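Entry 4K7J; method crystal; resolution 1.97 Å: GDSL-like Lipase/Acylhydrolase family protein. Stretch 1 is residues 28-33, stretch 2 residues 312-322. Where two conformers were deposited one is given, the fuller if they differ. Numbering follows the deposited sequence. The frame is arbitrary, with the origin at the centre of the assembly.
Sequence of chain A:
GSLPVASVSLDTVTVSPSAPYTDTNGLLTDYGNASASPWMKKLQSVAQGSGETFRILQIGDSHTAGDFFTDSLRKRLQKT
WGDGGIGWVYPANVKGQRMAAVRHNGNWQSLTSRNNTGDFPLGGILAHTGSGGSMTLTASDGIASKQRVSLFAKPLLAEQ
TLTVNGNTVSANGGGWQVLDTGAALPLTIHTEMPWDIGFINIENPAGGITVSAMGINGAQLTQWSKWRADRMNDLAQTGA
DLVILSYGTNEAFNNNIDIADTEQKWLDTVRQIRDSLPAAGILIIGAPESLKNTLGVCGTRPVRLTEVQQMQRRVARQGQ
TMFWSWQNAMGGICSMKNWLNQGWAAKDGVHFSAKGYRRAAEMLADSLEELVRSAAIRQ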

# COMPACT_ATOMS: atom_id res chain seq x y z
N LEU A 28 -3.41 11.81 14.93
CA LEU A 28 -4.52 11.13 14.27
C LEU A 28 -5.85 11.83 14.58
O LEU A 28 -6.24 11.96 15.74
N THR A 29 -6.55 12.28 13.54
CA THR A 29 -7.86 12.88 13.73
C THR A 29 -8.90 11.99 13.08
O THR A 29 -8.80 11.66 11.89
N ASP A 30 -9.91 11.57 13.85
CA ASP A 30 -10.98 10.76 13.28
C ASP A 30 -12.21 11.59 12.95
O ASP A 30 -12.89 12.07 13.84
N TYR A 31 -12.49 11.75 11.65
CA TYR A 31 -13.65 12.50 11.18
C TYR A 31 -14.86 11.60 10.96
O TYR A 31 -15.88 12.05 10.44
N GLY A 32 -14.70 10.33 11.31
CA GLY A 32 -15.80 9.39 11.30
C GLY A 32 -16.07 8.92 12.72
O GLY A 32 -15.94 9.69 13.67
N ASN A 33 -16.43 7.66 12.86
CA ASN A 33 -16.80 7.11 14.15
C ASN A 33 -16.16 5.73 14.27
O ASN A 33 -16.84 4.71 14.16
N GLN A 312 -6.04 17.71 1.59
CA GLN A 312 -6.10 16.34 2.10
C GLN A 312 -6.94 16.23 3.36
O GLN A 312 -7.73 15.29 3.51
N ARG A 313 -6.75 17.17 4.27
CA ARG A 313 -7.54 17.17 5.50
C ARG A 313 -9.03 17.44 5.25
O ARG A 313 -9.87 16.78 5.83
N ARG A 314 -9.35 18.38 4.37
CA ARG A 314 -10.75 18.61 3.99
C ARG A 314 -11.40 17.34 3.41
O ARG A 314 -12.54 17.02 3.72
N VAL A 315 -10.66 16.64 2.56
CA VAL A 315 -11.17 15.39 1.98
C VAL A 315 -11.46 14.36 3.06
O VAL A 315 -12.52 13.71 3.05
N ALA A 316 -10.52 14.21 4.00
CA ALA A 316 -10.71 13.34 5.16
C ALA A 316 -12.01 13.63 5.92
O ALA A 316 -12.78 12.71 6.26
N ARG A 317 -12.25 14.91 6.19
CA ARG A 317 -13.42 15.30 6.99
C ARG A 317 -14.70 15.10 6.22
O ARG A 317 -15.66 14.54 6.74
N GLN A 318 -14.71 15.54 4.97
CA GLN A 318 -15.91 15.40 4.15
C GLN A 318 -16.18 13.94 3.81
O GLN A 318 -17.33 13.53 3.73
N GLY A 319 -15.13 13.14 3.67
CA GLY A 319 -15.31 11.71 3.42
C GLY A 319 -15.44 10.89 4.69
O GLY A 319 -15.56 9.66 4.63
N GLN A 320 -15.44 11.57 5.83
CA GLN A 320 -15.51 10.93 7.15
C GLN A 320 -14.46 9.85 7.38
O GLN A 320 -14.74 8.80 7.96
N THR A 321 -13.24 10.13 6.94
CA THR A 321 -12.15 9.18 7.11
C THR A 321 -11.29 9.60 8.30
O THR A 321 -11.58 10.60 8.97
N MET A 322 -10.25 8.83 8.58
CA MET A 322 -9.24 9.25 9.54
C MET A 322 -8.17 10.04 8.79
O MET A 322 -8.03 9.88 7.57

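Where a strand end meets a helix end, one aromatic side chain often fills the gap while its polar atoms find partners at the margins, and Y31 illustrates the principle. Its CA-to-CB bond points toward the helix, and an m rotamer (chi1 -66°) lays one ring face against R317, whose CB sits 3.8 Å from the ring centroid in a CH-pi contact. A316 adds apolar contact, its CB 3.9 Å from Y31 CD2. The phenol oxygen remains at the margin: R313, t at chi1, curls its far end back so that NH1 donates to Y31 OH at 2.9 Å. Water 1 joins T29 OG1 (3.0 Å) to R313 NH2 through a weak bond of 3.4 Å.

The backbone of Y31 is equally well served. Its N donates to T321 O (3.1 Å), while water 3 donates both to Y31 O (2.9 Å) and to R317 O (3.0 Å). D30, t at chi1, turns OD1 into a shared acceptor, taking G32 N at 2.8 Å and water 2 at 2.8 Å; that water also donates to Q320 O at 3.1 Å. T321 points away, its OG1 donating to M322 O (2.8 Å). On the face carrying D30 and M322, M322 CG lies 3.6 Å from D30 OD1, while L28 CD1 reaches M322 CB at 4.0 Å.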

# COMPACT_ATOMS: atom_id res chain seq x y z
CB LEU A 28 -4.55 9.66 14.69
CG LEU A 28 -5.59 8.74 14.04
CD1 LEU A 28 -5.42 8.74 12.53
CD2 LEU A 28 -5.47 7.32 14.59
CB THR A 29 -7.97 14.29 13.10
OG1 THR A 29 -6.97 15.15 13.66
CG2 THR A 29 -9.35 14.88 13.37
CB ASP A 30 -11.36 9.63 14.24
CG ASP A 30 -12.42 8.72 13.67
OD1 ASP A 30 -12.68 8.78 12.44
OD2 ASP A 30 -13.00 7.93 14.45
CB TYR A 31 -13.33 13.25 9.89
CG TYR A 31 -12.32 14.33 10.11
CD1 TYR A 31 -12.65 15.47 10.83
CD2 TYR A 31 -11.02 14.20 9.64
CE1 TYR A 31 -11.71 16.47 11.05
CE2 TYR A 31 -10.07 15.19 9.86
CZ TYR A 31 -10.43 16.33 10.56
OH TYR A 31 -9.50 17.32 10.79
CB ASN A 33 -18.32 7.00 14.24
CG ASN A 33 -18.82 6.75 15.66
OD1 ASN A 33 -18.03 6.67 16.62
ND2 ASN A 33 -20.15 6.63 15.81
CB GLN A 312 -4.70 15.79 2.37
CG GLN A 312 -3.85 15.62 1.13
CD GLN A 312 -2.47 15.07 1.44
OE1 GLN A 312 -1.64 15.76 2.02
NE2 GLN A 312 -2.22 13.82 1.08
CB ARG A 313 -6.96 18.14 6.54
CG ARG A 313 -7.64 18.00 7.88
CD ARG A 313 -7.34 19.18 8.78
NE ARG A 313 -6.01 19.09 9.36
CZ ARG A 313 -5.71 18.37 10.43
NH1 ARG A 313 -6.65 17.66 11.05
NH2 ARG A 313 -4.47 18.35 10.89
CB ARG A 314 -10.88 19.73 2.97
CG ARG A 314 -10.65 21.13 3.50
CD ARG A 314 -11.18 22.18 2.52
NE ARG A 314 -10.50 22.18 1.22
CZ ARG A 314 -9.31 22.73 1.01
NH1 ARG A 314 -8.68 23.33 2.01
NH2 ARG A 314 -8.76 22.70 -0.19
CB VAL A 315 -10.18 14.79 0.95
CG1 VAL A 315 -10.58 13.35 0.59
CG2 VAL A 315 -10.12 15.66 -0.30
CB ALA A 316 -9.52 13.46 6.10
CB ARG A 317 -13.31 16.76 7.44
CG ARG A 317 -14.48 17.19 8.31
CD ARG A 317 -14.26 18.56 8.93
NE ARG A 317 -15.46 19.03 9.63
CZ ARG A 317 -15.56 20.23 10.17
NH1 ARG A 317 -14.53 21.07 10.13
NH2 ARG A 317 -16.69 20.60 10.78
CB GLN A 318 -15.82 16.29 2.89
CG GLN A 318 -16.10 17.76 3.21
CD GLN A 318 -15.68 18.73 2.12
OE1 GLN A 318 -15.71 18.40 0.93
NE2 GLN A 318 -15.31 19.94 2.52
CB GLN A 320 -16.90 10.35 7.41
CG GLN A 320 -17.97 11.43 7.51
CD GLN A 320 -19.38 10.86 7.45
OE1 GLN A 320 -19.59 9.67 7.66
NE2 GLN A 320 -20.35 11.72 7.15
CB THR A 321 -11.26 9.15 5.85
OG1 THR A 321 -10.29 10.20 5.92
CG2 THR A 321 -12.11 9.34 4.61
CB MET A 322 -8.63 8.05 10.23
CG MET A 322 -9.59 7.36 11.19
SD MET A 322 -8.92 5.81 11.82
CE MET A 322 -9.01 4.79 10.35
O HOH W 1 -4.28 15.31 12.29
O HOH W 2 -13.05 7.32 10.12
O HOH W 3 -17.07 14.43 9.34